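Similar to hydroxylamine oxidoreductase (Kuenenia stuttgartiensis, PDB 6H5L) serves as the octahaem, hydroxylamine oxidoreductase-like subunit of a 60-haem reductase complex with an extended electron transfer pathway in an anammox bacterium. Local coordinates at the interface of chains A and C and the interface of chains A and B. Sequence-based numbering; all coordinates share one arbitrary frame. Chains: chain A/B, Similar to hydroxylamine oxidoreductase; chain C, Conserved hypothetical cytochrome protein.

Contact 1: the interface of chains A and C. Residues chain A 286, 289, 348; chain C 35, 37-38, 40, 162.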
loop_
_atom_site.group_PDB
_atom_site.type_symbol
_atom_site.label_atom_id
_atom_site.label_comp_id
_atom_site.label_asym_id
_atom_site.label_seq_id
_atom_site.Cartn_x
_atom_site.Cartn_y
_atom_site.Cartn_z
ATOM N N TYR A 286 -33.048 -7.987 -22.566
ATOM C CA TYR A 286 -34.220 -7.608 -21.792
ATOM C C TYR A 286 -35.473 -8.201 -22.423
ATOM O O TYR A 286 -35.713 -8.039 -23.627
ATOM C CB TYR A 286 -34.320 -6.081 -21.721
ATOM C CG TYR A 286 -35.491 -5.553 -20.922
ATOM C CD1 TYR A 286 -35.367 -5.284 -19.565
ATOM C CD2 TYR A 286 -36.713 -5.294 -21.530
ATOM C CE1 TYR A 286 -36.428 -4.786 -18.835
ATOM C CE2 TYR A 286 -37.779 -4.794 -20.808
ATOM C CZ TYR A 286 -37.630 -4.543 -19.460
ATOM O OH TYR A 286 -38.683 -4.048 -18.725
ATOM N N HIS A 289 -40.699 -5.870 -18.472
ATOM C CA HIS A 289 -41.096 -5.556 -17.094
ATOM C C HIS A 289 -39.995 -5.899 -16.087
ATOM O O HIS A 289 -40.244 -6.483 -15.032
ATOM C CB HIS A 289 -42.405 -6.268 -16.740
ATOM C CG HIS A 289 -43.511 -6.006 -17.714
ATOM N ND1 HIS A 289 -43.726 -4.765 -18.271
ATOM C CD2 HIS A 289 -44.456 -6.822 -18.238
ATOM C CE1 HIS A 289 -44.759 -4.824 -19.092
ATOM N NE2 HIS A 289 -45.219 -6.062 -19.091
ATOM N N GLU A 348 -39.357 0.555 -21.840
ATOM C CA GLU A 348 -38.914 0.318 -20.470
ATOM C C GLU A 348 -37.394 0.340 -20.374
ATOM O O GLU A 348 -36.836 0.798 -19.370
ATOM C CB GLU A 348 -39.465 -1.012 -19.958
ATOM C CG GLU A 348 -40.981 -1.098 -19.952
ATOM C CD GLU A 348 -41.490 -2.343 -19.255
ATOM O OE1 GLU A 348 -42.300 -2.212 -18.314
ATOM O OE2 GLU A 348 -41.070 -3.453 -19.642
ATOM N N ARG C 35 -46.500 2.520 -19.088
ATOM C CA ARG C 35 -45.966 1.524 -20.013
ATOM C C ARG C 35 -44.458 1.365 -19.868
ATOM O O ARG C 35 -43.929 0.269 -20.086
ATOM C CB ARG C 35 -46.316 1.905 -21.451
ATOM C CG ARG C 35 -45.635 3.182 -21.917
ATOM C CD ARG C 35 -46.060 3.605 -23.309
ATOM N NE ARG C 35 -45.464 4.888 -23.668
ATOM C CZ ARG C 35 -45.608 5.479 -24.847
ATOM N NH1 ARG C 35 -46.333 4.902 -25.796
ATOM N NH2 ARG C 35 -45.026 6.648 -25.080
ATOM N N MET C 37 -42.689 2.455 -17.002
ATOM C CA MET C 37 -42.358 2.716 -15.611
ATOM C C MET C 37 -42.170 1.407 -14.857
ATOM O O MET C 37 -42.943 0.463 -15.032
ATOM C CB MET C 37 -43.456 3.552 -14.953
ATOM C CG MET C 37 -43.128 4.051 -13.562
ATOM S SD MET C 37 -44.331 5.267 -12.992
ATOM C CE MET C 37 -44.048 6.593 -14.162
ATOM N N LEU C 38 -41.137 1.359 -14.019
ATOM C CA LEU C 38 -40.848 0.193 -13.193
ATOM C C LEU C 38 -40.296 0.652 -11.848
ATOM O O LEU C 38 -39.243 1.300 -11.806
ATOM C CB LEU C 38 -39.858 -0.739 -13.894
ATOM C CG LEU C 38 -40.396 -1.560 -15.068
ATOM C CD1 LEU C 38 -39.259 -2.061 -15.942
ATOM C CD2 LEU C 38 -41.227 -2.721 -14.555
ATOM N N LYS C 40 -44.397 -0.638 -11.572
ATOM C CA LYS C 40 -45.624 -0.138 -12.167
ATOM C C LYS C 40 -46.435 0.645 -11.135
ATOM O O LYS C 40 -46.431 0.307 -9.949
ATOM C CB LYS C 40 -46.459 -1.296 -12.709
ATOM C CG LYS C 40 -45.823 -2.032 -13.872
ATOM C CD LYS C 40 -45.679 -1.124 -15.079
ATOM C CE LYS C 40 -44.904 -1.804 -16.196
ATOM N NZ LYS C 40 -44.636 -0.874 -17.328
ATOM N N PHE C 162 -47.430 -8.807 -12.830
ATOM C CA PHE C 162 -46.172 -8.146 -13.139
ATOM C C PHE C 162 -45.030 -8.724 -12.315
ATOM O O PHE C 162 -45.228 -9.094 -11.152
ATOM C CB PHE C 162 -46.264 -6.643 -12.871
ATOM C CG PHE C 162 -47.013 -5.885 -13.926
ATOM C CD1 PHE C 162 -46.382 -5.504 -15.099
ATOM C CD2 PHE C 162 -48.341 -5.546 -13.743
ATOM C CE1 PHE C 162 -47.065 -4.802 -16.074
ATOM C CE2 PHE C 162 -49.032 -4.844 -14.711
ATOM C CZ PHE C 162 -48.393 -4.471 -15.878
#
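The imidazole of A:His289 presents one face to the rim of C:Phe162. The phenyl CE1 sits over the imidazole centre, 3.8 Å from NE2, and the planes meet at 70°, edge to face. ND1 of A:His289 lies in plane at the phenyl edge. One phenyl face carries CG of C:Lys40, offset toward the rim. At the imidazole edge, in plane, lies OE1 of A:Glu348, which accepts from ND1 of A:His289 at 2.9 Å on its syn side. NZ of C:Lys40 reaches the same OE1 at 2.9 Å from the anti side, a salt bridge across the interface. The lysine chain bends at chi2 (-64°) to bring its amine there. OE2 takes the backbone N of A:His289. It also lies in the phenol plane of A:Tyr286, whose OH meets the carboxylate from above. Donors from both chains limit its rotation; the lysine charge would probably favour its ionised form. C:Leu38 comes from the opposite direction to A:Tyr286, its CD1 3.5 Å from the phenol OH. This salt-bridged contact joins the dihaem cytochrome to the HAO-like subunit next to a haem motif. Helix 337-350, with A:Glu348, runs into the CXXCH of A:Cys350, A:Cys353 and A:His354. A:His289 follows strand 286-288. C:Leu38, C:Lys40 and C:Phe162 lie in loops.

Contact 2: the interface of chains A and B. Residues chain A 445, 458, 462, 465-466; chain B 485, 489, 493.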
loop_
_atom_site.group_PDB
_atom_site.type_symbol
_atom_site.label_atom_id
_atom_site.label_comp_id
_atom_site.label_asym_id
_atom_site.label_seq_id
_atom_site.Cartn_x
_atom_site.Cartn_y
_atom_site.Cartn_z
ATOM N N MET A 445 -28.254 -11.987 -54.953
ATOM C CA MET A 445 -27.275 -11.435 -54.024
ATOM C C MET A 445 -26.149 -12.423 -53.750
ATOM O O MET A 445 -25.016 -12.016 -53.471
ATOM C CB MET A 445 -27.967 -11.063 -52.712
ATOM C CG MET A 445 -27.486 -9.791 -52.058
ATOM S SD MET A 445 -28.359 -8.351 -52.695
ATOM C CE MET A 445 -27.592 -7.057 -51.730
ATOM N N ASN A 458 -30.345 -7.111 -59.522
ATOM C CA ASN A 458 -29.400 -6.987 -58.422
ATOM C C ASN A 458 -29.232 -5.550 -57.953
ATOM O O ASN A 458 -28.843 -5.333 -56.802
ATOM C CB ASN A 458 -28.045 -7.559 -58.828
ATOM C CG ASN A 458 -27.850 -8.987 -58.348
ATOM O OD1 ASN A 458 -28.797 -9.635 -57.904
ATOM N ND2 ASN A 458 -26.619 -9.482 -58.430
ATOM N N ARG A 462 -29.721 -4.893 -54.056
ATOM C CA ARG A 462 -28.877 -4.083 -53.185
ATOM C C ARG A 462 -29.667 -2.967 -52.515
ATOM O O ARG A 462 -29.291 -2.510 -51.429
ATOM C CB ARG A 462 -27.700 -3.511 -53.972
ATOM C CG ARG A 462 -26.604 -4.524 -54.278
ATOM C CD ARG A 462 -25.412 -3.871 -54.959
ATOM N NE ARG A 462 -25.748 -3.377 -56.289
ATOM C CZ ARG A 462 -25.705 -4.117 -57.391
ATOM N NH1 ARG A 462 -25.340 -5.391 -57.320
ATOM N NH2 ARG A 462 -26.026 -3.587 -58.563
ATOM N N PHE A 465 -31.942 -5.165 -49.740
ATOM C CA PHE A 465 -31.229 -6.101 -48.882
ATOM C C PHE A 465 -29.913 -5.558 -48.341
ATOM O O PHE A 465 -29.362 -6.150 -47.406
ATOM C CB PHE A 465 -30.966 -7.420 -49.626
ATOM C CG PHE A 465 -30.592 -8.561 -48.721
ATOM C CD1 PHE A 465 -31.555 -9.199 -47.957
ATOM C CD2 PHE A 465 -29.279 -8.995 -48.634
ATOM C CE1 PHE A 465 -31.217 -10.247 -47.121
ATOM C CE2 PHE A 465 -28.935 -10.044 -47.799
ATOM C CZ PHE A 465 -29.906 -10.671 -47.042
ATOM N N TRP A 466 -29.387 -4.468 -48.895
ATOM C CA TRP A 466 -28.175 -3.851 -48.370
ATOM C C TRP A 466 -28.441 -2.467 -47.795
ATOM O O TRP A 466 -28.213 -2.231 -46.606
ATOM C CB TRP A 466 -27.105 -3.752 -49.467
ATOM C CG TRP A 466 -26.136 -4.882 -49.503
ATOM C CD1 TRP A 466 -26.222 -6.063 -48.828
ATOM C CD2 TRP A 466 -24.919 -4.934 -50.255
ATOM N NE1 TRP A 466 -25.136 -6.854 -49.121
ATOM C CE2 TRP A 466 -24.322 -6.182 -49.995
ATOM C CE3 TRP A 466 -24.278 -4.047 -51.127
ATOM C CZ2 TRP A 466 -23.111 -6.565 -50.571
ATOM C CZ3 TRP A 466 -23.077 -4.430 -51.700
ATOM C CH2 TRP A 466 -22.507 -5.677 -51.420
ATOM N N TRP B 485 -19.371 -11.504 -47.378
ATOM C CA TRP B 485 -20.037 -10.275 -47.796
ATOM C C TRP B 485 -19.088 -9.232 -48.372
ATOM O O TRP B 485 -19.534 -8.372 -49.139
ATOM C CB TRP B 485 -20.822 -9.673 -46.627
ATOM C CG TRP B 485 -22.152 -10.334 -46.429
ATOM C CD1 TRP B 485 -22.583 -11.000 -45.318
ATOM C CD2 TRP B 485 -23.218 -10.410 -47.382
ATOM N NE1 TRP B 485 -23.857 -11.477 -45.517
ATOM C CE2 TRP B 485 -24.268 -11.129 -46.777
ATOM C CE3 TRP B 485 -23.389 -9.936 -48.686
ATOM C CZ2 TRP B 485 -25.471 -11.384 -47.433
ATOM C CZ3 TRP B 485 -24.582 -10.192 -49.334
ATOM C CH2 TRP B 485 -25.608 -10.908 -48.708
ATOM N N ALA B 489 -19.785 -12.817 -52.234
ATOM C CA ALA B 489 -21.014 -12.183 -52.711
ATOM C C ALA B 489 -20.748 -11.011 -53.652
ATOM O O ALA B 489 -21.413 -10.931 -54.700
ATOM C CB ALA B 489 -21.887 -11.774 -51.519
ATOM N N MET B 493 -21.534 -10.526 -57.762
ATOM C CA MET B 493 -22.244 -9.355 -58.269
ATOM C C MET B 493 -21.530 -8.739 -59.463
ATOM O O MET B 493 -22.180 -8.229 -60.382
ATOM C CB MET B 493 -22.426 -8.322 -57.160
ATOM C CG MET B 493 -23.683 -8.538 -56.365
ATOM S SD MET B 493 -23.653 -7.700 -54.782
ATOM C CE MET B 493 -25.270 -8.144 -54.192
HETATM O O HOH W 1 -24.861 -7.663 -59.376
#
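B:Met493 pushes its methyl group against A:Met445, with CE 3.4 Å from the A:Met445 sulfur SD. Its chain is extended beyond CG (chi2 162°), which carries the thioether between A:Met445, A:Arg462 and A:Trp466. A:Arg462 runs past it in the opposite direction; CE of B:Met493 packs 3.9 Å from the arginine CG. The second cluster is aromatic. The pyrrole edge of A:Trp466 meets the benzo ring of B:Trp485 edge to face, with planes at 64° and NE1 3.4 Å from CZ3. A:Phe465 comes to B:Trp485 at about a right angle, and its CE2 lies 3.6 Å from CH2 of the indole. The small B:Ala489 places CB 3.7 Å from the backbone O of A:Met445, which its size probably allows.

Water 1 also links the chains. The oxygen O of water 1 lies 2.7 Å from the amide ND2 of A:Asn458. NH1 of A:Arg462 is 3.1 Å from O of water 1, and the backbone O of B:Met493 is 2.9 Å from it. Further out, the backbone O of A:Asn458 lies over the centre of the guanidinium and probably helps to place it. A:Met445 bends at chi2 (87°), and its CE lies over one face of A:Trp466 near the rim. The patch helps join two copies of the protein. The B residues share one side of helix 480-513. Most A residues lie on helix 455-476, and A:Met445 comes from the short helix 443-446.

Contact 3: the interface of chains A and B. Residues chain A 50, 54, 197, 201; chain B 358, 361-362, 365.
A:Leu50 wedges both methyl groups between residues of one B helix. CD1 lies 3.4 Å from CD1 of the B:Tyr362 ring, and CD2 packs 3.7 Å from the B:Thr361 methyl CG2. Next to it, A:His197 crosses B:Tyr362 at about a right angle. The rings meet edge to face with planes at 73°, and the tyrosine lies at the imidazole edge. A chi1 of -171° turns the tyrosine ring away from its own backbone N and toward chain A. A:Met201 adds its sulfur SD beside the phenol end, 4.0 Å from CE1 of B:Tyr362. A:Trp54 and B:Phe358 approach more loosely. The backbone O of A:Leu50 lies over one indole face near the rim, and CA of A:Met201 over the opposite face, also near the rim.

Polar groups close the rim. NE2 of A:His197 makes a weak hydrogen bond of 3.1 Å to the phenol OH of B:Tyr362. Water 2 joins the backbone N of A:Leu50 (2.9 Å) to OG of B:Ser365 (2.6 Å). That hydroxyl also donates to the carbonyl O of B:Thr361 one helical turn back. Without the phenol, as with an alanine here, A:His197 would probably lose its ring and hydroxyl partner and a gap would open beside A:Leu50. A:Met201 lies within a CXXCH motif and A:His197 just before it, while B:Phe358 and B:Tyr362 line a haem c pocket. The contact thus sets a haem-motif segment of A against a haem pocket of B, which may suit electron transfer between subunits.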
loop_
_atom_site.group_PDB
_atom_site.type_symbol
_atom_site.label_atom_id
_atom_site.label_comp_id
_atom_site.label_asym_id
_atom_site.label_seq_id
_atom_site.Cartn_x
_atom_site.Cartn_y
_atom_site.Cartn_z
ATOM N N LEU A 50 -15.552 -28.002 -42.350
ATOM C CA LEU A 50 -15.685 -27.429 -41.017
ATOM C C LEU A 50 -17.072 -27.616 -40.415
ATOM O O LEU A 50 -17.274 -27.247 -39.253
ATOM C CB LEU A 50 -15.338 -25.944 -41.056
ATOM C CG LEU A 50 -13.869 -25.616 -41.315
ATOM C CD1 LEU A 50 -13.744 -24.247 -41.953
ATOM C CD2 LEU A 50 -13.078 -25.681 -40.017
ATOM N N TRP A 54 -18.999 -26.779 -36.969
ATOM C CA TRP A 54 -20.077 -25.796 -36.926
ATOM C C TRP A 54 -21.403 -26.447 -36.542
ATOM O O TRP A 54 -22.203 -25.852 -35.811
ATOM C CB TRP A 54 -20.205 -25.070 -38.268
ATOM C CG TRP A 54 -18.948 -24.424 -38.824
ATOM C CD1 TRP A 54 -18.630 -24.293 -40.144
ATOM C CD2 TRP A 54 -17.866 -23.816 -38.091
ATOM N NE1 TRP A 54 -17.427 -23.649 -40.282
ATOM C CE2 TRP A 54 -16.934 -23.349 -39.040
ATOM C CE3 TRP A 54 -17.593 -23.626 -36.732
ATOM C CZ2 TRP A 54 -15.751 -22.707 -38.675
ATOM C CZ3 TRP A 54 -16.418 -22.988 -36.371
ATOM C CH2 TRP A 54 -15.513 -22.535 -37.340
ATOM N N HIS A 197 -17.969 -20.234 -47.334
ATOM C CA HIS A 197 -17.216 -20.538 -46.119
ATOM C C HIS A 197 -17.709 -19.710 -44.939
ATOM O O HIS A 197 -17.940 -20.239 -43.846
ATOM C CB HIS A 197 -15.726 -20.291 -46.370
ATOM C CG HIS A 197 -14.882 -20.311 -45.132
ATOM N ND1 HIS A 197 -14.250 -21.451 -44.683
ATOM C CD2 HIS A 197 -14.551 -19.329 -44.262
ATOM C CE1 HIS A 197 -13.572 -21.171 -43.585
ATOM N NE2 HIS A 197 -13.738 -19.891 -43.306
ATOM N N MET A 201 -19.854 -20.594 -41.127
ATOM C CA MET A 201 -19.154 -20.125 -39.938
ATOM C C MET A 201 -19.985 -19.133 -39.136
ATOM O O MET A 201 -19.893 -19.112 -37.903
ATOM C CB MET A 201 -17.825 -19.489 -40.350
ATOM C CG MET A 201 -16.824 -19.294 -39.227
ATOM S SD MET A 201 -15.197 -18.864 -39.876
ATOM C CE MET A 201 -14.320 -18.470 -38.366
ATOM N N PHE B 358 -8.605 -29.530 -36.362
ATOM C CA PHE B 358 -9.396 -28.315 -36.544
ATOM C C PHE B 358 -8.624 -27.271 -37.338
ATOM O O PHE B 358 -9.197 -26.570 -38.181
ATOM C CB PHE B 358 -9.816 -27.751 -35.187
ATOM C CG PHE B 358 -10.593 -26.466 -35.277
ATOM C CD1 PHE B 358 -11.958 -26.482 -35.507
ATOM C CD2 PHE B 358 -9.958 -25.242 -35.129
ATOM C CE1 PHE B 358 -12.676 -25.302 -35.592
ATOM C CE2 PHE B 358 -10.670 -24.059 -35.215
ATOM C CZ PHE B 358 -12.031 -24.089 -35.446
ATOM N N THR B 361 -8.175 -28.675 -40.989
ATOM C CA THR B 361 -9.476 -28.593 -41.646
ATOM C C THR B 361 -9.788 -27.164 -42.071
ATOM O O THR B 361 -10.319 -26.935 -43.165
ATOM C CB THR B 361 -10.571 -29.123 -40.719
ATOM O OG1 THR B 361 -10.348 -30.514 -40.461
ATOM C CG2 THR B 361 -11.944 -28.938 -41.339
ATOM N N TYR B 362 -9.457 -26.188 -41.223
ATOM C CA TYR B 362 -9.757 -24.801 -41.561
ATOM C C TYR B 362 -8.881 -24.309 -42.706
ATOM O O TYR B 362 -9.380 -23.724 -43.673
ATOM C CB TYR B 362 -9.593 -23.894 -40.342
ATOM C CG TYR B 362 -10.102 -22.504 -40.630
ATOM C CD1 TYR B 362 -11.441 -22.192 -40.454
ATOM C CD2 TYR B 362 -9.258 -21.517 -41.121
ATOM C CE1 TYR B 362 -11.924 -20.935 -40.738
ATOM C CE2 TYR B 362 -9.732 -20.254 -41.408
ATOM C CZ TYR B 362 -11.067 -19.970 -41.213
ATOM O OH TYR B 362 -11.554 -18.718 -41.496
ATOM N N SER B 365 -9.909 -25.483 -45.869
ATOM C CA SER B 365 -11.052 -24.730 -46.376
ATOM C C SER B 365 -10.611 -23.411 -46.999
ATOM O O SER B 365 -11.233 -22.940 -47.958
ATOM C CB SER B 365 -12.058 -24.478 -45.259
ATOM O OG SER B 365 -12.527 -25.696 -44.706
HETATM O O HOH W 2 -15.129 -26.021 -44.425
#

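Contacts 2 and 3 both join chains A and B, and their C-alpha centres lie about 24 Å apart. They use separate B helices, 480-513 and 356-389. Contact 1 joins A to C, with its centre about 40 Å from contact 2 and 44 Å from contact 3. In every copy, helix 337-350 runs into a CXXCH motif and helix 356-389 starts just after it. By equivalence of the copies, this haem-motif region of one chain probably faces a C partner on one side and a neighbouring copy on the other. Six copies of each protein build the assembly, and this layout probably helps hold its haems in order for electron transfer.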